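Long-range contacts in coclaurine N-methyltransferase (Coptis japonica, PDB 6GKV), which catalyses transfer of a methyl group from S-adenosyl-L-methionine to the ring nitrogen of tetrahydroisoquinolines such as coclaurine, a step in plant alkaloid biosynthesis: residues 182-187 against 212-216; 149-155 against 174-180; 271-277 against 345-351. Numbering follows the deposited sequence.

In the fold
Contacts 2 and 3 pair strands at the two outer edges, within this chain, of a mixed seven-stranded methyltransferase sheet, whereas contact 1 is a loop-helix contact that touches both. Contact 2 comes first along the chain, joining strands 149-154 and 176-179; contact 3 comes last, joining 272-279 with 342-350. Their centres lie about 23 Å apart and their nearest atoms about 15 Å. Contact 1 falls between them in chain order and packs the loop after strand 176-179 on helix 206-215, its centre about 14 Å from that of contact 2 and 18 Å from that of contact 3. Contacts 1 and 2 both touch S-adenosyl-L-homocysteine, whereas contact 3, at the far edge, reaches the second subunit.

Contact 1 of 3, residues 182-187 against 212-216; sequences ITTHEM and KISEW. With SAH (S-adenosyl-L-homocysteine), chain C.
In this Rossmann-like methyltransferase fold, the irregular loop 182-187 packs over the C-terminal end of helix 206-215, burying 359 Å² between the segments. Ile182 and Thr183 keep helical backbone angles (phi/psi -66/-27° and -55/-38°), while 185-187 are extended. The nearest CA pairs are Glu186-Lys212 at 8.0 Å and Met187-Trp216 at 7.8 Å, so side chains bridge the gap.

Polar contacts gather at Lys212, whose side chain (chi1 to chi4 t, t, m, t) reaches toward the loop carbonyls: NZ donates to Ile182 O at 3.2 Å and lies 2.8 Å from Thr183 O. Trp216 N donates to Ile213 O at 3.0 Å, and His185 O lies 3.4 Å from Trp216 CZ2 at the indole edge. Ile182 N donates a weak hydrogen bond to N1 of the S-adenosyl-L-homocysteine adenine (3.3 Å, 166°); Asp181 OD1 is also hydrogen-bonded to the ligand.

Packing centres on Trp216 (chi1 m, chi2 -23°), which also touches Leu130 and Ile194 of the sheet. Met187 (chi1 p, chi2 t) covers one Trp216 face: CG makes a CH-pi contact 3.8 Å from the five-membered ring centroid, 24° off the normal, and SD a Met-aromatic contact at 4.5 Å, 13° off.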
loop_
_atom_site.group_PDB
_atom_site.type_symbol
_atom_site.label_atom_id
_atom_site.label_comp_id
_atom_site.label_asym_id
_atom_site.label_seq_id
_atom_site.Cartn_x
_atom_site.Cartn_y
_atom_site.Cartn_z
ATOM N N ILE A 182 -15.586 -10.429 -20.271
ATOM C CA ILE A 182 -14.364 -9.648 -20.180
ATOM C C ILE A 182 -13.182 -10.576 -19.888
ATOM O O ILE A 182 -12.045 -10.286 -20.270
ATOM C CB ILE A 182 -14.512 -8.541 -19.114
ATOM C CG1 ILE A 182 -15.647 -7.602 -19.530
ATOM C CG2 ILE A 182 -13.212 -7.753 -18.931
ATOM C CD1 ILE A 182 -15.977 -6.520 -18.518
ATOM N N THR A 183 -13.467 -11.706 -19.242
ATOM C CA THR A 183 -12.473 -12.757 -18.998
ATOM C C THR A 183 -11.789 -13.227 -20.287
ATOM O O THR A 183 -10.593 -13.515 -20.306
ATOM C CB THR A 183 -13.130 -13.970 -18.307
ATOM O OG1 THR A 183 -13.520 -13.596 -16.986
ATOM C CG2 THR A 183 -12.183 -15.163 -18.237
ATOM N N THR A 184 -12.556 -13.301 -21.368
ATOM C CA THR A 184 -12.037 -13.832 -22.624
ATOM C C THR A 184 -12.100 -12.843 -23.778
ATOM O O THR A 184 -11.674 -13.164 -24.888
ATOM C CB THR A 184 -12.799 -15.104 -23.071
ATOM O OG1 THR A 184 -14.210 -14.858 -23.042
ATOM C CG2 THR A 184 -12.473 -16.281 -22.177
ATOM N N HIS A 185 -12.641 -11.652 -23.549
ATOM C CA HIS A 185 -12.820 -10.754 -24.679
ATOM C C HIS A 185 -11.504 -10.115 -25.123
ATOM O O HIS A 185 -10.759 -9.540 -24.327
ATOM C CB HIS A 185 -13.849 -9.660 -24.375
ATOM C CG HIS A 185 -14.196 -8.827 -25.574
ATOM N ND1 HIS A 185 -14.972 -9.302 -26.604
ATOM C CD2 HIS A 185 -13.833 -7.567 -25.915
ATOM C CE1 HIS A 185 -15.090 -8.361 -27.533
ATOM N NE2 HIS A 185 -14.409 -7.305 -27.137
ATOM N N GLU A 186 -11.221 -10.241 -26.410
ATOM C CA GLU A 186 -10.165 -9.464 -27.022
ATOM C C GLU A 186 -10.820 -8.455 -27.953
ATOM O O GLU A 186 -11.899 -8.702 -28.479
ATOM C CB GLU A 186 -9.171 -10.358 -27.776
ATOM C CG GLU A 186 -8.393 -11.350 -26.895
ATOM C CD GLU A 186 -7.312 -10.691 -26.023
ATOM O OE1 GLU A 186 -7.273 -9.442 -25.924
ATOM O OE2 GLU A 186 -6.494 -11.432 -25.429
ATOM N N MET A 187 -10.188 -7.304 -28.125
ATOM C CA MET A 187 -10.696 -6.287 -29.029
ATOM C C MET A 187 -9.546 -5.386 -29.432
ATOM O O MET A 187 -8.668 -5.084 -28.619
ATOM C CB MET A 187 -11.832 -5.475 -28.386
ATOM C CG MET A 187 -11.446 -4.669 -27.161
ATOM S SD MET A 187 -12.833 -3.756 -26.444
ATOM C CE MET A 187 -13.328 -2.765 -27.847
ATOM N N LYS A 212 -4.490 -7.085 -19.986
ATOM C CA LYS A 212 -5.460 -6.976 -21.073
ATOM C C LYS A 212 -6.026 -5.551 -21.183
ATOM O O LYS A 212 -6.005 -4.948 -22.251
ATOM C CB LYS A 212 -6.601 -7.995 -20.881
ATOM C CG LYS A 212 -7.710 -7.893 -21.913
ATOM C CD LYS A 212 -8.819 -8.905 -21.669
ATOM C CE LYS A 212 -8.421 -10.302 -22.111
ATOM N NZ LYS A 212 -9.382 -11.307 -21.617
ATOM N N ILE A 213 -6.513 -5.017 -20.070
ATOM C CA ILE A 213 -7.139 -3.697 -20.052
ATOM C C ILE A 213 -6.189 -2.565 -20.494
ATOM O O ILE A 213 -6.610 -1.592 -21.144
ATOM C CB ILE A 213 -7.699 -3.398 -18.639
ATOM C CG1 ILE A 213 -8.857 -4.358 -18.327
ATOM C CG2 ILE A 213 -8.186 -1.962 -18.534
ATOM C CD1 ILE A 213 -9.442 -4.165 -16.951
ATOM N N SER A 214 -4.908 -2.692 -20.148
ATOM C CA SER A 214 -3.931 -1.651 -20.480
ATOM C C SER A 214 -3.734 -1.582 -21.987
ATOM O O SER A 214 -3.468 -0.514 -22.536
ATOM C CB SER A 214 -2.589 -1.898 -19.783
ATOM O OG SER A 214 -1.933 -3.037 -20.310
ATOM N N GLU A 215 -3.891 -2.728 -22.648
ATOM C CA GLU A 215 -3.767 -2.809 -24.104
ATOM C C GLU A 215 -4.912 -2.055 -24.780
ATOM O O GLU A 215 -4.808 -1.692 -25.950
ATOM C CB GLU A 215 -3.734 -4.268 -24.567
ATOM C CG GLU A 215 -2.502 -5.042 -24.085
ATOM C CD GLU A 215 -2.571 -6.539 -24.380
ATOM O OE1 GLU A 215 -3.564 -6.993 -24.995
ATOM O OE2 GLU A 215 -1.624 -7.260 -23.995
ATOM N N TRP A 216 -5.984 -1.809 -24.025
ATOM C CA TRP A 216 -7.127 -1.032 -24.500
ATOM C C TRP A 216 -7.048 0.455 -24.148
ATOM O O TRP A 216 -7.965 1.221 -24.466
ATOM C CB TRP A 216 -8.421 -1.598 -23.931
ATOM C CG TRP A 216 -8.656 -3.022 -24.251
ATOM C CD1 TRP A 216 -8.124 -3.722 -25.283
ATOM C CD2 TRP A 216 -9.472 -3.936 -23.526
ATOM N NE1 TRP A 216 -8.563 -5.015 -25.254
ATOM C CE2 TRP A 216 -9.404 -5.177 -24.171
ATOM C CE3 TRP A 216 -10.277 -3.828 -22.375
ATOM C CZ2 TRP A 216 -10.093 -6.304 -23.734
ATOM C CZ3 TRP A 216 -10.958 -4.947 -21.930
ATOM C CH2 TRP A 216 -10.861 -6.168 -22.606
HETATM N N SAH C . -20.640 -1.222 -12.748
HETATM C CA SAH C . -22.072 -1.313 -12.500
HETATM C CB SAH C . -22.426 -2.636 -11.836
HETATM C CG SAH C . -21.378 -3.206 -10.883
HETATM S SD SAH C . -21.824 -4.883 -10.352
HETATM C C SAH C . -22.569 -0.166 -11.633
HETATM O O SAH C . -21.737 0.494 -11.009
HETATM O OXT SAH C . -23.778 0.108 -11.540
HETATM C "C5'" SAH C . -20.597 -5.678 -11.427
HETATM C "C4'" SAH C . -20.881 -5.542 -12.927
HETATM O "O4'" SAH C . -19.898 -6.234 -13.682
HETATM C "C3'" SAH C . -22.228 -6.129 -13.329
HETATM O "O3'" SAH C . -22.785 -5.330 -14.341
HETATM C "C2'" SAH C . -21.909 -7.469 -13.945
HETATM O "O2'" SAH C . -22.856 -7.742 -14.949
HETATM C "C1'" SAH C . -20.506 -7.227 -14.499
HETATM N N9 SAH C . -19.680 -8.454 -14.563
HETATM C C8 SAH C . -19.414 -9.363 -13.561
HETATM N N7 SAH C . -18.610 -10.335 -14.064
HETATM C C5 SAH C . -18.358 -10.059 -15.375
HETATM C C6 SAH C . -17.615 -10.712 -16.366
HETATM N N6 SAH C . -16.964 -11.849 -16.106
HETATM N N1 SAH C . -17.559 -10.168 -17.636
HETATM C C2 SAH C . -18.237 -8.996 -17.922
HETATM N N3 SAH C . -18.968 -8.356 -16.941
HETATM C C4 SAH C . -19.028 -8.883 -15.693
#

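Contact 2 of 3, residues 149-155 against 174-180; sequences RVTAVTN and NVEVKLA. With SAH (S-adenosyl-L-homocysteine), chain C.
Five backbone hydrogen bonds join the two extended strands in parallel: Glu176 N to Val150 O (3.1 Å), Ala152 N to Glu176 O (2.8 Å), Lys178 N to Ala152 O (2.8 Å), Thr154 N to Lys178 O (3.0 Å) and Ala180 N to Thr154 O (2.7 Å). The register pairs Thr151 with Glu176 through Thr154 with Leu179, CA atoms 4.6-5.0 Å apart; the axes approach to 4.6 Å and cross at -22°. CA-H...O contacts accompany the ladder, the shortest Leu179 CA to Thr154 O at 3.1 Å.

On the face bearing Thr151 and Val153, Lys178 NZ (chi1 to chi4 m, t, t, m) forms a salt bridge within strand 176-179 to Glu176 OE2 at 2.5 Å, and Val153 CG1 (chi1 t) meets Ala180 CB at 4.2 Å. On the other face, Ala152 CB lies 4.1 Å from Val177 CG1 (chi1 t), and Val177 packs on helix 157-168. Ala180 O comes within 3.8 Å of C2 of S-adenosyl-L-homocysteine. This is a beta-alpha-beta unit of a Rossmann-like methyltransferase, its strand ends bordering the adenine pocket.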
loop_
_atom_site.group_PDB
_atom_site.type_symbol
_atom_site.label_atom_id
_atom_site.label_comp_id
_atom_site.label_asym_id
_atom_site.label_seq_id
_atom_site.Cartn_x
_atom_site.Cartn_y
_atom_site.Cartn_z
ATOM N N ARG A 149 -17.989 9.364 -26.747
ATOM C CA ARG A 149 -18.581 8.192 -27.382
ATOM C C ARG A 149 -18.395 7.023 -26.428
ATOM O O ARG A 149 -17.420 6.272 -26.492
ATOM C CB ARG A 149 -17.951 7.978 -28.768
ATOM C CG ARG A 149 -18.023 6.604 -29.429
ATOM C CD ARG A 149 -16.918 6.504 -30.517
ATOM N NE ARG A 149 -15.680 7.213 -30.155
ATOM C CZ ARG A 149 -15.353 8.455 -30.533
ATOM N NH1 ARG A 149 -16.170 9.165 -31.304
ATOM N NH2 ARG A 149 -14.210 9.000 -30.125
ATOM N N VAL A 150 -19.337 6.917 -25.500
ATOM C CA VAL A 150 -19.214 5.957 -24.428
ATOM C C VAL A 150 -19.466 4.567 -24.958
ATOM O O VAL A 150 -20.359 4.365 -25.788
ATOM C CB VAL A 150 -20.178 6.283 -23.274
ATOM C CG1 VAL A 150 -19.831 7.610 -22.685
ATOM C CG2 VAL A 150 -21.595 6.333 -23.783
ATOM N N THR A 151 -18.663 3.614 -24.492
ATOM C CA THR A 151 -18.859 2.207 -24.836
ATOM C C THR A 151 -19.033 1.328 -23.592
ATOM O O THR A 151 -18.147 1.246 -22.741
ATOM C CB THR A 151 -17.686 1.668 -25.667
ATOM O OG1 THR A 151 -17.391 2.578 -26.745
ATOM C CG2 THR A 151 -18.026 0.277 -26.206
ATOM N N ALA A 152 -20.177 0.666 -23.484
ATOM C CA ALA A 152 -20.453 -0.152 -22.311
ATOM C C ALA A 152 -20.200 -1.634 -22.595
ATOM O O ALA A 152 -20.577 -2.127 -23.643
ATOM C CB ALA A 152 -21.882 0.071 -21.852
ATOM N N VAL A 153 -19.558 -2.348 -21.675
ATOM C CA VAL A 153 -19.332 -3.778 -21.892
ATOM C C VAL A 153 -19.926 -4.665 -20.800
ATOM O O VAL A 153 -19.608 -4.511 -19.627
ATOM C CB VAL A 153 -17.841 -4.106 -22.003
ATOM C CG1 VAL A 153 -17.669 -5.579 -22.318
ATOM C CG2 VAL A 153 -17.203 -3.268 -23.077
ATOM N N THR A 154 -20.766 -5.612 -21.209
ATOM C CA THR A 154 -21.467 -6.500 -20.286
ATOM C C THR A 154 -21.522 -7.924 -20.810
ATOM O O THR A 154 -21.531 -8.122 -22.005
ATOM C CB THR A 154 -22.902 -6.045 -20.060
ATOM O OG1 THR A 154 -22.927 -4.635 -19.833
ATOM C CG2 THR A 154 -23.448 -6.723 -18.861
ATOM N N ASN A 155 -21.576 -8.914 -19.921
ATOM C CA ASN A 155 -21.863 -10.286 -20.333
ATOM C C ASN A 155 -23.299 -10.675 -19.981
ATOM O O ASN A 155 -23.653 -11.859 -19.949
ATOM C CB ASN A 155 -20.875 -11.257 -19.687
ATOM C CG ASN A 155 -21.000 -11.302 -18.174
ATOM O OD1 ASN A 155 -21.544 -10.387 -17.548
ATOM N ND2 ASN A 155 -20.476 -12.367 -17.574
ATOM N N ASN A 174 -24.189 8.927 -28.359
ATOM C CA ASN A 174 -22.914 8.373 -27.917
ATOM C C ASN A 174 -22.901 6.904 -27.546
ATOM O O ASN A 174 -21.933 6.196 -27.834
ATOM C CB ASN A 174 -22.430 9.163 -26.716
ATOM C CG ASN A 174 -22.875 10.594 -26.763
ATOM O OD1 ASN A 174 -23.447 11.099 -25.799
ATOM N ND2 ASN A 174 -22.606 11.271 -27.882
ATOM N N VAL A 175 -23.965 6.451 -26.897
ATOM C CA VAL A 175 -23.929 5.150 -26.255
ATOM C C VAL A 175 -23.868 4.010 -27.247
ATOM O O VAL A 175 -24.672 3.920 -28.166
ATOM C CB VAL A 175 -25.138 4.925 -25.350
ATOM C CG1 VAL A 175 -24.999 3.586 -24.643
ATOM C CG2 VAL A 175 -25.261 6.057 -24.355
ATOM N N GLU A 176 -22.894 3.142 -27.022
ATOM C CA GLU A 176 -22.748 1.890 -27.734
ATOM C C GLU A 176 -22.537 0.785 -26.692
ATOM O O GLU A 176 -21.798 0.992 -25.726
ATOM C CB GLU A 176 -21.581 1.981 -28.709
ATOM C CG GLU A 176 -20.995 0.655 -29.121
ATOM C CD GLU A 176 -19.733 0.826 -29.939
ATOM O OE1 GLU A 176 -19.477 1.954 -30.408
ATOM O OE2 GLU A 176 -18.998 -0.167 -30.109
ATOM N N VAL A 177 -23.195 -0.363 -26.853
ATOM C CA VAL A 177 -23.073 -1.434 -25.862
ATOM C C VAL A 177 -22.680 -2.778 -26.467
ATOM O O VAL A 177 -23.278 -3.229 -27.447
ATOM C CB VAL A 177 -24.383 -1.635 -25.087
ATOM C CG1 VAL A 177 -24.170 -2.609 -23.934
ATOM C CG2 VAL A 177 -24.912 -0.309 -24.579
ATOM N N LYS A 178 -21.689 -3.426 -25.861
ATOM C CA LYS A 178 -21.159 -4.696 -26.362
ATOM C C LYS A 178 -21.410 -5.840 -25.384
ATOM O O LYS A 178 -21.161 -5.689 -24.186
ATOM C CB LYS A 178 -19.648 -4.591 -26.624
ATOM C CG LYS A 178 -19.199 -3.400 -27.452
ATOM C CD LYS A 178 -17.712 -3.533 -27.805
ATOM C CE LYS A 178 -17.286 -2.552 -28.894
ATOM N NZ LYS A 178 -18.223 -2.548 -30.057
ATOM N N LEU A 179 -21.866 -6.990 -25.884
ATOM C CA LEU A 179 -22.055 -8.145 -25.012
ATOM C C LEU A 179 -20.854 -9.102 -25.075
ATOM O O LEU A 179 -20.638 -9.771 -26.088
ATOM C CB LEU A 179 -23.344 -8.878 -25.373
ATOM C CG LEU A 179 -23.913 -9.860 -24.345
ATOM C CD1 LEU A 179 -24.642 -9.143 -23.204
ATOM C CD2 LEU A 179 -24.819 -10.832 -25.055
ATOM N N ALA A 180 -20.078 -9.161 -23.988
ATOM C CA ALA A 180 -18.827 -9.931 -23.964
ATOM C C ALA A 180 -18.430 -10.414 -22.573
ATOM O O ALA A 180 -18.715 -9.755 -21.577
ATOM C CB ALA A 180 -17.688 -9.099 -24.546
HETATM N N SAH C . -20.640 -1.222 -12.748
HETATM C CA SAH C . -22.072 -1.313 -12.500
HETATM C CB SAH C . -22.426 -2.636 -11.836
HETATM C CG SAH C . -21.378 -3.206 -10.883
HETATM S SD SAH C . -21.824 -4.883 -10.352
HETATM C C SAH C . -22.569 -0.166 -11.633
HETATM O O SAH C . -21.737 0.494 -11.009
HETATM O OXT SAH C . -23.778 0.108 -11.540
HETATM C "C5'" SAH C . -20.597 -5.678 -11.427
HETATM C "C4'" SAH C . -20.881 -5.542 -12.927
HETATM O "O4'" SAH C . -19.898 -6.234 -13.682
HETATM C "C3'" SAH C . -22.228 -6.129 -13.329
HETATM O "O3'" SAH C . -22.785 -5.330 -14.341
HETATM C "C2'" SAH C . -21.909 -7.469 -13.945
HETATM O "O2'" SAH C . -22.856 -7.742 -14.949
HETATM C "C1'" SAH C . -20.506 -7.227 -14.499
HETATM N N9 SAH C . -19.680 -8.454 -14.563
HETATM C C8 SAH C . -19.414 -9.363 -13.561
HETATM N N7 SAH C . -18.610 -10.335 -14.064
HETATM C C5 SAH C . -18.358 -10.059 -15.375
HETATM C C6 SAH C . -17.615 -10.712 -16.366
HETATM N N6 SAH C . -16.964 -11.849 -16.106
HETATM N N1 SAH C . -17.559 -10.168 -17.636
HETATM C C2 SAH C . -18.237 -8.996 -17.922
HETATM N N3 SAH C . -18.968 -8.356 -16.941
HETATM C C4 SAH C . -19.028 -8.883 -15.693
#

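Contact 3 of 3, residues 271-277 against 345-351; sequences VSVVNHW and SHVLFKK
A classic beta bulge interrupts this antiparallel pair: Val274 and Asn275 both face Leu348, whose O accepts Val274 N at 2.7 Å and, weakly, Asn275 N at 3.4 Å. Val274 carries the distortion in its backbone (phi/psi -107/-41°), and the register shifts by one between Val273 and Asn275. Before the bulge, Ser272 and Lys350 form a hydrogen-bonded pair (Ser272 N to Lys350 O 2.8 Å, Lys350 N to Ser272 O 2.9 Å), and Val273 faces Phe349 as a non-hydrogen-bonded pair. Beyond it, Leu348 N donates to Asn275 O at 3.0 Å, as do Trp277 N to His346 O and His346 N to Trp277 O, both 2.8 Å. The axes of 272-277 and 345-350 approach to 4.3 Å, their N-to-C directions 135° apart, 45° from ideal antiparallel.

Strand 272-279 is the sheet edge within this chain, 342-350 its neighbour, in the strand order 3-2-1-4-5-7-6 of class I methyltransferases. Ser272, Asn275 and Trp277 share one face with His346, Leu348 and Lys350. There Trp277 (chi1 m) sets CZ3 4.0 Å from Leu348 CB, and Lys350 NZ forms a salt bridge with Asp269 of the second subunit. On the other face Val273 CG2 meets Val347 CG1 at 3.7 Å; from just before the strand, Val271 CG2 reaches Phe349 CD1 (chi1 m) at 3.4 Å. His276 (chi1 t) shares a hydrogen bond from NE2 with Ser345 OG at 3.2 Å, and its ND1 is hydrogen-bonded to Tyr266 OH of the second subunit.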
loop_
_atom_site.group_PDB
_atom_site.type_symbol
_atom_site.label_atom_id
_atom_site.label_comp_id
_atom_site.label_asym_id
_atom_site.label_seq_id
_atom_site.Cartn_x
_atom_site.Cartn_y
_atom_site.Cartn_z
ATOM N N VAL A 271 0.356 -0.983 -15.856
ATOM C CA VAL A 271 -0.287 0.291 -15.568
ATOM C C VAL A 271 0.474 0.946 -14.422
ATOM O O VAL A 271 1.272 0.292 -13.748
ATOM C CB VAL A 271 -1.750 0.124 -15.177
ATOM C CG1 VAL A 271 -2.557 -0.498 -16.328
ATOM C CG2 VAL A 271 -1.832 -0.736 -13.932
ATOM N N SER A 272 0.216 2.226 -14.179
ATOM C CA SER A 272 0.970 2.952 -13.169
ATOM C C SER A 272 0.075 3.874 -12.356
ATOM O O SER A 272 -0.583 4.758 -12.913
ATOM C CB SER A 272 2.085 3.748 -13.848
ATOM O OG SER A 272 3.212 3.826 -13.014
ATOM N N VAL A 273 0.049 3.681 -11.037
ATOM C CA VAL A 273 -0.858 4.466 -10.209
ATOM C C VAL A 273 -0.474 5.941 -10.255
ATOM O O VAL A 273 0.691 6.319 -10.116
ATOM C CB VAL A 273 -0.915 3.953 -8.725
ATOM C CG1 VAL A 273 0.440 4.069 -8.026
ATOM C CG2 VAL A 273 -1.972 4.715 -7.939
ATOM N N VAL A 274 -1.485 6.765 -10.482
ATOM C CA VAL A 274 -1.330 8.207 -10.526
ATOM C C VAL A 274 -1.927 8.863 -9.284
ATOM O O VAL A 274 -1.353 9.798 -8.718
ATOM C CB VAL A 274 -1.984 8.768 -11.792
ATOM C CG1 VAL A 274 -2.290 10.269 -11.635
ATOM C CG2 VAL A 274 -1.068 8.488 -12.988
ATOM N N ASN A 275 -3.083 8.359 -8.865
ATOM C CA ASN A 275 -3.700 8.822 -7.638
ATOM C C ASN A 275 -4.394 7.684 -6.949
ATOM O O ASN A 275 -4.596 6.632 -7.525
ATOM C CB ASN A 275 -4.693 9.944 -7.899
ATOM C CG ASN A 275 -4.675 10.989 -6.809
ATOM O OD1 ASN A 275 -4.345 10.697 -5.657
ATOM N ND2 ASN A 275 -5.001 12.227 -7.171
ATOM N N HIS A 276 -4.767 7.915 -5.703
ATOM C CA HIS A 276 -5.368 6.898 -4.887
ATOM C C HIS A 276 -6.158 7.582 -3.789
ATOM O O HIS A 276 -5.625 8.397 -3.041
ATOM C CB HIS A 276 -4.302 5.979 -4.305
ATOM C CG HIS A 276 -4.858 4.842 -3.515
ATOM N ND1 HIS A 276 -4.098 4.119 -2.615
ATOM C CD2 HIS A 276 -6.098 4.301 -3.479
ATOM C CE1 HIS A 276 -4.848 3.188 -2.061
ATOM N NE2 HIS A 276 -6.067 3.277 -2.566
ATOM N N TRP A 277 -7.447 7.283 -3.729
ATOM C CA TRP A 277 -8.287 7.800 -2.677
ATOM C C TRP A 277 -8.924 6.603 -2.015
ATOM O O TRP A 277 -9.036 5.550 -2.644
ATOM C CB TRP A 277 -9.388 8.702 -3.213
ATOM C CG TRP A 277 -8.988 9.809 -4.122
ATOM C CD1 TRP A 277 -8.909 11.139 -3.796
ATOM C CD2 TRP A 277 -8.694 9.727 -5.519
ATOM N NE1 TRP A 277 -8.545 11.885 -4.896
ATOM C CE2 TRP A 277 -8.398 11.028 -5.988
ATOM C CE3 TRP A 277 -8.609 8.662 -6.446
ATOM C CZ2 TRP A 277 -8.043 11.321 -7.300
ATOM C CZ3 TRP A 277 -8.257 8.943 -7.764
ATOM C CH2 TRP A 277 -7.981 10.266 -8.176
ATOM N N SER A 345 -12.341 2.021 -2.311
ATOM C CA SER A 345 -11.059 2.514 -2.814
ATOM C C SER A 345 -11.145 2.971 -4.258
ATOM O O SER A 345 -11.664 2.244 -5.123
ATOM C CB SER A 345 -10.004 1.416 -2.685
ATOM O OG SER A 345 -8.778 1.782 -3.296
ATOM N N HIS A 346 -10.626 4.166 -4.527
ATOM C CA HIS A 346 -10.483 4.676 -5.897
ATOM C C HIS A 346 -9.019 4.777 -6.345
ATOM O O HIS A 346 -8.200 5.464 -5.714
ATOM C CB HIS A 346 -11.140 6.050 -6.038
ATOM C CG HIS A 346 -12.639 6.019 -5.953
ATOM N ND1 HIS A 346 -13.407 7.160 -5.916
ATOM C CD2 HIS A 346 -13.502 4.981 -5.906
ATOM C CE1 HIS A 346 -14.685 6.830 -5.842
ATOM N NE2 HIS A 346 -14.770 5.514 -5.848
ATOM N N VAL A 347 -8.707 4.120 -7.458
ATOM C CA VAL A 347 -7.372 4.174 -8.024
ATOM C C VAL A 347 -7.368 4.728 -9.448
ATOM O O VAL A 347 -8.133 4.270 -10.311
ATOM C CB VAL A 347 -6.706 2.793 -8.037
ATOM C CG1 VAL A 347 -5.227 2.947 -8.331
ATOM C CG2 VAL A 347 -6.913 2.080 -6.697
ATOM N N LEU A 348 -6.492 5.710 -9.696
ATOM C CA LEU A 348 -6.323 6.237 -11.046
ATOM C C LEU A 348 -4.998 5.731 -11.614
ATOM O O LEU A 348 -3.949 5.890 -10.994
ATOM C CB LEU A 348 -6.392 7.772 -11.059
ATOM C CG LEU A 348 -6.362 8.457 -12.438
ATOM C CD1 LEU A 348 -7.551 8.050 -13.302
ATOM C CD2 LEU A 348 -6.279 9.983 -12.319
ATOM N N PHE A 349 -5.062 5.080 -12.766
ATOM C CA PHE A 349 -3.881 4.522 -13.428
ATOM C C PHE A 349 -3.617 5.214 -14.763
ATOM O O PHE A 349 -4.563 5.561 -15.473
ATOM C CB PHE A 349 -4.040 3.030 -13.737
ATOM C CG PHE A 349 -4.244 2.138 -12.542
ATOM C CD1 PHE A 349 -3.159 1.626 -11.849
ATOM C CD2 PHE A 349 -5.534 1.732 -12.174
ATOM C CE1 PHE A 349 -3.348 0.758 -10.774
ATOM C CE2 PHE A 349 -5.746 0.852 -11.110
ATOM C CZ PHE A 349 -4.652 0.357 -10.410
ATOM N N LYS A 350 -2.342 5.353 -15.127
ATOM C CA LYS A 350 -1.945 5.651 -16.513
ATOM C C LYS A 350 -1.229 4.433 -17.117
ATOM O O LYS A 350 -0.886 3.496 -16.392
ATOM C CB LYS A 350 -1.037 6.878 -16.573
ATOM C CG LYS A 350 0.381 6.570 -16.151
ATOM C CD LYS A 350 1.253 7.820 -16.137
ATOM C CE LYS A 350 2.603 7.529 -15.495
ATOM N NZ LYS A 350 3.295 8.796 -15.116
ATOM N N LYS A 351 -0.981 4.456 -18.428
ATOM C CA LYS A 351 -0.487 3.269 -19.127
ATOM C C LYS A 351 0.953 2.909 -18.775
ATOM O O LYS A 351 1.866 3.687 -19.038
ATOM C CB LYS A 351 -0.611 3.463 -20.635
ATOM C CG LYS A 351 -0.978 2.209 -21.374
ATOM C CD LYS A 351 -0.929 2.432 -22.876
ATOM C CE LYS A 351 -0.703 1.106 -23.567
ATOM N NZ LYS A 351 0.020 0.173 -22.643
#